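Long-range contacts in H subunit of photosynthetic reaction center complex (Rhodopseudomonas palustris, PDB 6Z5S), which probably caps the cytoplasmic side of the photosynthetic reaction centre, anchored by one transmembrane helix, and helps stabilise the complex and support proton delivery to its quinone: residues 129-134 with 223-228; 115-120 with 229-234. All blocks are in the same frame, centred on the assembly; numbering follows the deposited sequence.

Contact 1: residues 129-134 with 223-228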
ATOM      1  N   ILE D 129      -2.405  33.327   5.079  1.00 61.42           N
ATOM      2  CA  ILE D 129      -3.686  33.526   4.415  1.00 61.42           C
ATOM      3  C   ILE D 129      -3.917  35.029   4.351  1.00 61.42           C
ATOM      4  O   ILE D 129      -4.212  35.669   5.358  1.00 61.42           O
ATOM      5  CB  ILE D 129      -4.820  32.806   5.139  1.00 61.42           C
ATOM      6  CG1 ILE D 129      -4.497  31.321   5.272  1.00 61.42           C
ATOM      7  CG2 ILE D 129      -6.119  32.998   4.390  1.00 61.42           C
ATOM      8  CD1 ILE D 129      -5.661  30.491   5.724  1.00 61.42           C
ATOM      9  N   VAL D 130      -3.775  35.597   3.156  1.00 63.78           N
ATOM     10  CA  VAL D 130      -3.866  37.047   2.986  1.00 63.78           C
ATOM     11  C   VAL D 130      -4.642  37.357   1.725  1.00 63.78           C
ATOM     12  O   VAL D 130      -4.709  36.544   0.794  1.00 63.78           O
ATOM     13  CB  VAL D 130      -2.474  37.702   2.906  1.00 63.78           C
ATOM     14  CG1 VAL D 130      -1.749  37.566   4.222  1.00 63.78           C
ATOM     15  CG2 VAL D 130      -1.668  37.073   1.798  1.00 63.78           C
ATOM     16  N   PRO D 131      -5.250  38.539   1.664  1.00 67.63           N
ATOM     17  CA  PRO D 131      -5.880  38.966   0.414  1.00 67.63           C
ATOM     18  C   PRO D 131      -4.826  39.194  -0.654  1.00 67.63           C
ATOM     19  O   PRO D 131      -3.683  39.539  -0.358  1.00 67.63           O
ATOM     20  CB  PRO D 131      -6.582  40.275   0.793  1.00 67.63           C
ATOM     21  CG  PRO D 131      -6.604  40.298   2.273  1.00 67.63           C
ATOM     22  CD  PRO D 131      -5.404  39.551   2.719  1.00 67.63           C
ATOM     23  N   LEU D 132      -5.220  38.991  -1.912  1.00 71.06           N
ATOM     24  CA  LEU D 132      -4.268  39.162  -3.003  1.00 71.06           C
ATOM     25  C   LEU D 132      -3.737  40.585  -3.071  1.00 71.06           C
ATOM     26  O   LEU D 132      -2.613  40.805  -3.533  1.00 71.06           O
ATOM     27  CB  LEU D 132      -4.901  38.774  -4.335  1.00 71.06           C
ATOM     28  CG  LEU D 132      -4.707  37.320  -4.739  1.00 71.06           C
ATOM     29  CD1 LEU D 132      -5.348  37.065  -6.083  1.00 71.06           C
ATOM     30  CD2 LEU D 132      -3.235  36.989  -4.779  1.00 71.06           C
ATOM     31  N   ARG D 133      -4.518  41.559  -2.607  1.00 71.70           N
ATOM     32  CA  ARG D 133      -4.021  42.924  -2.504  1.00 71.70           C
ATOM     33  C   ARG D 133      -2.861  43.046  -1.526  1.00 71.70           C
ATOM     34  O   ARG D 133      -2.147  44.052  -1.554  1.00 71.70           O
ATOM     35  CB  ARG D 133      -5.148  43.856  -2.075  1.00 71.70           C
ATOM     36  CG  ARG D 133      -5.674  43.549  -0.696  1.00 71.70           C
ATOM     37  CD  ARG D 133      -6.688  44.568  -0.242  1.00 71.70           C
ATOM     38  NE  ARG D 133      -7.288  44.181   1.028  1.00 71.70           N
ATOM     39  CZ  ARG D 133      -8.444  43.540   1.141  1.00 71.70           C
ATOM     40  NH1 ARG D 133      -8.912  43.223   2.338  1.00 71.70           N
ATOM     41  NH2 ARG D 133      -9.135  43.220   0.057  1.00 71.70           N
ATOM     42  N   ALA D 134      -2.656  42.052  -0.666  1.00 75.32           N
ATOM     43  CA  ALA D 134      -1.592  42.089   0.324  1.00 75.32           C
ATOM     44  C   ALA D 134      -0.451  41.131   0.029  1.00 75.32           C
ATOM     45  O   ALA D 134       0.537  41.130   0.769  1.00 75.32           O
ATOM     46  CB  ALA D 134      -2.155  41.782   1.718  1.00 75.32           C
ATOM     47  N   LYS D 223      -9.245  41.854  12.009  1.00 66.99           N
ATOM     48  CA  LYS D 223      -8.388  42.637  11.133  1.00 66.99           C
ATOM     49  C   LYS D 223      -9.010  42.667   9.742  1.00 66.99           C
ATOM     50  O   LYS D 223     -10.098  42.135   9.509  1.00 66.99           O
ATOM     51  CB  LYS D 223      -6.975  42.067  11.109  1.00 66.99           C
ATOM     52  CG  LYS D 223      -6.386  41.828  12.473  1.00 66.99           C
ATOM     53  CD  LYS D 223      -6.385  43.089  13.292  1.00 66.99           C
ATOM     54  CE  LYS D 223      -5.418  42.968  14.447  1.00 66.99           C
ATOM     55  NZ  LYS D 223      -4.050  42.640  13.966  1.00 66.99           N
ATOM     56  N   GLY D 224      -8.318  43.284   8.793  1.00 68.10           N
ATOM     57  CA  GLY D 224      -8.849  43.399   7.453  1.00 68.10           C
ATOM     58  C   GLY D 224      -8.041  42.636   6.428  1.00 68.10           C
ATOM     59  O   GLY D 224      -8.581  42.187   5.415  1.00 68.10           O
ATOM     60  N   ASP D 225      -6.742  42.481   6.678  1.00 67.04           N
ATOM     61  CA  ASP D 225      -5.853  41.819   5.734  1.00 67.04           C
ATOM     62  C   ASP D 225      -5.229  40.561   6.318  1.00 67.04           C
ATOM     63  O   ASP D 225      -4.251  40.047   5.771  1.00 67.04           O
ATOM     64  CB  ASP D 225      -4.764  42.779   5.265  1.00 67.04           C
ATOM     65  CG  ASP D 225      -5.317  43.924   4.451  1.00 67.04           C
ATOM     66  OD1 ASP D 225      -6.386  43.752   3.830  1.00 67.04           O
ATOM     67  OD2 ASP D 225      -4.679  44.996   4.428  1.00 67.04           O
ATOM     68  N   GLN D 226      -5.767  40.054   7.420  1.00 61.37           N
ATOM     69  CA  GLN D 226      -5.293  38.802   7.979  1.00 61.37           C
ATOM     70  C   GLN D 226      -6.422  38.170   8.771  1.00 61.37           C
ATOM     71  O   GLN D 226      -7.273  38.863   9.331  1.00 61.37           O
ATOM     72  CB  GLN D 226      -4.055  39.008   8.853  1.00 61.37           C
ATOM     73  CG  GLN D 226      -4.352  39.524  10.237  1.00 61.37           C
ATOM     74  CD  GLN D 226      -3.100  39.907  10.984  1.00 61.37           C
ATOM     75  OE1 GLN D 226      -2.122  40.346  10.386  1.00 61.37           O
ATOM     76  NE2 GLN D 226      -3.122  39.746  12.297  1.00 61.37           N
ATOM     77  N   VAL D 227      -6.429  36.846   8.800  1.00 57.93           N
ATOM     78  CA  VAL D 227      -7.467  36.078   9.467  1.00 57.93           C
ATOM     79  C   VAL D 227      -6.804  35.108  10.432  1.00 57.93           C
ATOM     80  O   VAL D 227      -5.800  34.472  10.098  1.00 57.93           O
ATOM     81  CB  VAL D 227      -8.364  35.344   8.445  1.00 57.93           C
ATOM     82  CG1 VAL D 227      -7.548  34.400   7.587  1.00 57.93           C
ATOM     83  CG2 VAL D 227      -9.476  34.596   9.148  1.00 57.93           C
ATOM     84  N   SER D 228      -7.346  35.020  11.639  1.00 55.22           N
ATOM     85  CA  SER D 228      -6.799  34.150  12.664  1.00 55.22           C
ATOM     86  C   SER D 228      -7.368  32.743  12.532  1.00 55.22           C
ATOM     87  O   SER D 228      -8.374  32.510  11.863  1.00 55.22           O
ATOM     88  CB  SER D 228      -7.096  34.712  14.050  1.00 55.22           C
ATOM     89  OG  SER D 228      -8.437  34.465  14.411  1.00 55.22           O
TER

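Contact 2: residues 115-120 with 229-234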
ATOM      1  N   ARG D 115      -9.612  27.647  18.823  1.00 47.38           N
ATOM      2  CA  ARG D 115      -8.243  27.787  18.364  1.00 47.38           C
ATOM      3  C   ARG D 115      -7.657  29.111  18.837  1.00 47.38           C
ATOM      4  O   ARG D 115      -8.358  29.997  19.332  1.00 47.38           O
ATOM      5  CB  ARG D 115      -8.176  27.704  16.844  1.00 47.38           C
ATOM      6  CG  ARG D 115      -8.722  26.427  16.260  1.00 47.38           C
ATOM      7  CD  ARG D 115      -8.367  26.318  14.797  1.00 47.38           C
ATOM      8  NE  ARG D 115      -7.093  25.660  14.586  1.00 47.38           N
ATOM      9  CZ  ARG D 115      -6.542  25.472  13.397  1.00 47.38           C
ATOM     10  NH1 ARG D 115      -7.154  25.896  12.304  1.00 47.38           N
ATOM     11  NH2 ARG D 115      -5.377  24.861  13.307  1.00 47.38           N
ATOM     12  N   ALA D 116      -6.345  29.240  18.681  1.00 53.18           N
ATOM     13  CA  ALA D 116      -5.675  30.479  19.039  1.00 53.18           C
ATOM     14  C   ALA D 116      -6.153  31.610  18.141  1.00 53.18           C
ATOM     15  O   ALA D 116      -6.277  31.448  16.924  1.00 53.18           O
ATOM     16  CB  ALA D 116      -4.163  30.316  18.925  1.00 53.18           C
ATOM     17  N   ASP D 117      -6.432  32.760  18.745  1.00 57.44           N
ATOM     18  CA  ASP D 117      -6.914  33.911  17.986  1.00 57.44           C
ATOM     19  C   ASP D 117      -5.717  34.685  17.439  1.00 57.44           C
ATOM     20  O   ASP D 117      -5.430  35.821  17.813  1.00 57.44           O
ATOM     21  CB  ASP D 117      -7.814  34.785  18.847  1.00 57.44           C
ATOM     22  CG  ASP D 117      -8.788  35.595  18.022  1.00 57.44           C
ATOM     23  OD1 ASP D 117      -9.738  36.163  18.597  1.00 57.44           O
ATOM     24  OD2 ASP D 117      -8.603  35.665  16.790  1.00 57.44           O
ATOM     25  N   VAL D 118      -5.016  34.027  16.524  1.00 56.56           N
ATOM     26  CA  VAL D 118      -3.822  34.577  15.895  1.00 56.56           C
ATOM     27  C   VAL D 118      -3.647  33.857  14.564  1.00 56.56           C
ATOM     28  O   VAL D 118      -3.966  32.665  14.463  1.00 56.56           O
ATOM     29  CB  VAL D 118      -2.594  34.422  16.806  1.00 56.56           C
ATOM     30  CG1 VAL D 118      -2.171  32.966  16.911  1.00 56.56           C
ATOM     31  CG2 VAL D 118      -1.450  35.282  16.321  1.00 56.56           C
ATOM     32  N   PRO D 119      -3.192  34.533  13.515  1.00 59.78           N
ATOM     33  CA  PRO D 119      -3.031  33.861  12.223  1.00 59.78           C
ATOM     34  C   PRO D 119      -1.841  32.916  12.218  1.00 59.78           C
ATOM     35  O   PRO D 119      -0.979  32.949  13.094  1.00 59.78           O
ATOM     36  CB  PRO D 119      -2.816  35.022  11.248  1.00 59.78           C
ATOM     37  CG  PRO D 119      -2.339  36.134  12.092  1.00 59.78           C
ATOM     38  CD  PRO D 119      -3.053  35.989  13.387  1.00 59.78           C
ATOM     39  N   GLU D 120      -1.815  32.055  11.206  1.00 61.50           N
ATOM     40  CA  GLU D 120      -0.663  31.196  10.970  1.00 61.50           C
ATOM     41  C   GLU D 120       0.446  32.009  10.322  1.00 61.50           C
ATOM     42  O   GLU D 120       0.213  32.709   9.335  1.00 61.50           O
ATOM     43  CB  GLU D 120      -1.036  30.022  10.073  1.00 61.50           C
ATOM     44  CG  GLU D 120      -2.241  29.244  10.519  1.00 61.50           C
ATOM     45  CD  GLU D 120      -2.411  27.960   9.734  1.00 61.50           C
ATOM     46  OE1 GLU D 120      -1.387  27.392   9.300  1.00 61.50           O
ATOM     47  OE2 GLU D 120      -3.564  27.517   9.552  1.00 61.50           O
ATOM     48  N   LYS D 229      -6.706  31.791  13.190  1.00 52.86           N
ATOM     49  CA  LYS D 229      -7.186  30.415  13.177  1.00 52.86           C
ATOM     50  C   LYS D 229      -8.582  30.313  13.772  1.00 52.86           C
ATOM     51  O   LYS D 229      -9.416  29.529  13.300  1.00 52.86           O
ATOM     52  CB  LYS D 229      -6.212  29.521  13.940  1.00 52.86           C
ATOM     53  CG  LYS D 229      -4.976  29.149  13.152  1.00 52.86           C
ATOM     54  CD  LYS D 229      -3.956  28.448  14.019  1.00 52.86           C
ATOM     55  CE  LYS D 229      -3.081  29.439  14.750  1.00 52.86           C
ATOM     56  NZ  LYS D 229      -2.076  28.748  15.593  1.00 52.86           N
ATOM     57  N   LEU D 230      -8.857  31.105  14.808  1.00 50.90           N
ATOM     58  CA  LEU D 230     -10.170  31.076  15.436  1.00 50.90           C
ATOM     59  C   LEU D 230     -11.246  31.532  14.464  1.00 50.90           C
ATOM     60  O   LEU D 230     -12.304  30.905  14.350  1.00 50.90           O
ATOM     61  CB  LEU D 230     -10.166  31.949  16.684  1.00 50.90           C
ATOM     62  CG  LEU D 230     -11.439  31.878  17.516  1.00 50.90           C
ATOM     63  CD1 LEU D 230     -11.736  30.447  17.887  1.00 50.90           C
ATOM     64  CD2 LEU D 230     -11.295  32.728  18.752  1.00 50.90           C
ATOM     65  N   GLU D 231     -10.987  32.621  13.745  1.00 55.92           N
ATOM     66  CA  GLU D 231     -11.947  33.081  12.754  1.00 55.92           C
ATOM     67  C   GLU D 231     -12.079  32.089  11.611  1.00 55.92           C
ATOM     68  O   GLU D 231     -13.163  31.946  11.044  1.00 55.92           O
ATOM     69  CB  GLU D 231     -11.539  34.450  12.230  1.00 55.92           C
ATOM     70  CG  GLU D 231     -11.451  35.506  13.304  1.00 55.92           C
ATOM     71  CD  GLU D 231     -10.336  36.499  13.057  1.00 55.92           C
ATOM     72  OE1 GLU D 231      -9.469  36.223  12.205  1.00 55.92           O
ATOM     73  OE2 GLU D 231     -10.322  37.556  13.720  1.00 55.92           O
ATOM     74  N   GLU D 232     -10.994  31.403  11.261  1.00 56.45           N
ATOM     75  CA  GLU D 232     -11.069  30.367  10.238  1.00 56.45           C
ATOM     76  C   GLU D 232     -12.042  29.268  10.642  1.00 56.45           C
ATOM     77  O   GLU D 232     -12.937  28.901   9.866  1.00 56.45           O
ATOM     78  CB  GLU D 232      -9.683  29.787   9.978  1.00 56.45           C
ATOM     79  CG  GLU D 232      -8.820  30.620   9.062  1.00 56.45           C
ATOM     80  CD  GLU D 232      -7.534  29.917   8.694  1.00 56.45           C
ATOM     81  OE1 GLU D 232      -6.478  30.264   9.262  1.00 56.45           O
ATOM     82  OE2 GLU D 232      -7.579  29.010   7.839  1.00 56.45           O
ATOM     83  N   ASP D 233     -11.878  28.716  11.848  1.00 50.73           N
ATOM     84  CA  ASP D 233     -12.845  27.719  12.290  1.00 50.73           C
ATOM     85  C   ASP D 233     -14.245  28.296  12.373  1.00 50.73           C
ATOM     86  O   ASP D 233     -15.210  27.624  12.013  1.00 50.73           O
ATOM     87  CB  ASP D 233     -12.466  27.086  13.625  1.00 50.73           C
ATOM     88  CG  ASP D 233     -11.580  25.879  13.463  1.00 50.73           C
ATOM     89  OD1 ASP D 233     -11.439  25.387  12.326  1.00 50.73           O
ATOM     90  OD2 ASP D 233     -11.132  25.336  14.485  1.00 50.73           O
ATOM     91  N   LYS D 234     -14.386  29.537  12.837  1.00 49.94           N
ATOM     92  CA  LYS D 234     -15.728  30.093  12.973  1.00 49.94           C
ATOM     93  C   LYS D 234     -16.414  30.227  11.622  1.00 49.94           C
ATOM     94  O   LYS D 234     -17.605  29.927  11.495  1.00 49.94           O
ATOM     95  CB  LYS D 234     -15.672  31.437  13.686  1.00 49.94           C
ATOM     96  CG  LYS D 234     -15.689  31.295  15.179  1.00 49.94           C
ATOM     97  CD  LYS D 234     -15.636  32.628  15.864  1.00 49.94           C
ATOM     98  CE  LYS D 234     -15.455  32.460  17.353  1.00 49.94           C
ATOM     99  NZ  LYS D 234     -15.224  33.768  18.016  1.00 49.94           N
TER

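Contact 1: residues 129-134 with 223-228
Asp225 OD1 accepts two N-H groups of Arg133, NE and NH1, each at 3.0 Å, in a side-on salt bridge that converges on a single oxygen. The contact ties the edge strand 129-131 of the four-stranded antiparallel sheet, part of the PRC-barrel-type fold of the H subunit, to the loop that leads into helix 229-245. OD1 lies near the guanidinium plane, at its edge, whereas the carboxylate is turned 56° from it; NE comes in on the syn side, 33° out of the carboxylate plane, and NH1 nearly along the C-O axis. The Arg133 chain is extended from CG to NE, and Pro131 CB rests 3.8 Å above the centre of one guanidinium face. NH1 also reaches Gly224 O in a weak bond, while NH2 has a second partner in Glu179, so Arg133 links the loop to strand 174-182.

Farther back, carbon atoms of the strand pack on the loop. Pro131 crosses Asp225 at about a right angle, its CG 3.8 Å from OD1. Val130 CG1 sits beside the backbone carbonyl of Asp225. In Ile129, CG2 stands anti to the backbone N, the position from which it makes apolar contact with Val227 CG1 at 3.8 Å.

Contact 2: residues 115-120 with 229-234
Arg115 lays its guanidinium over the aliphatic part of Lys229: CD of the lysine stands 3.9 Å above the guanidinium plane, displaced toward the rim, and the two side chains cross at about a right angle. This joins the irregular segment 115-120 to the N-terminal end of helix 229-245, whose N-cap is Ser228. The Arg115 chain bends at chi3 (89°), which turns NE out of line with the extended start of the chain. Its NE is 4.1 Å from Asp233 OD2, beyond a salt bridge; the firmer partner of NE is an acidic side chain on the chain of another protein, and Lys229 NZ likewise pairs with an acidic group there. An alanine in place of Arg115 would probably open a gap beside CG and CD of Lys229 where the guanidinium lay, and leave the acidic partner on the other protein's chain without its mate.

Backbone bonds hold the helix start. Lys229 N gives a nearly straight bond to Val118 O (3.1 Å, 170°). Ala116 O takes a weak bond from Leu230 N and another from Val118 N, the latter closing an inverse gamma turn centred on Asp117.

Leu230 packs on the segment through both methyls: its CG is anti to the backbone N, with CD1 beside Arg115 N and CD2 3.8 Å from Asp117 OD1. The other oxygen, Asp117 OD2, is hydrogen-bonded to Ser228 OG. Glu120 CG packs on Lys229 CG at 3.8 Å. Beyond it two carboxylates come close; each is salt-bridged to a basic side chain on another protein's chain, which probably offsets their repulsion, and Glu232 OE2 also bonds Tyr177 OH. Their planes are nearly parallel, 17° apart, with Glu120 OE2 4.0 Å from Glu232 OE1.

Overall arrangement
Contact 1 is nested inside the chain loop closed by contact 2, and their centres lie 13 Å apart. Segments 223-228 and 229-234 are continuous, so the strand-bound loop of contact 1 runs directly into the helix start of contact 2. The junction is Ser228: its OG is 2.7 Å from Asp117 OD2, a probable hydrogen bond, while Glu231 OE1 accepts from Ser228 N. Ile129 and Val227 also touch Glu232, so the sheet edge packs on the helix. Both contacts border the chain of another protein: contact 1 through packing of Ile129, contact 2 mainly through charged groups. The Arg115 side chain is about 13 Å from a bound ubiquinone-10, too far for direct contact.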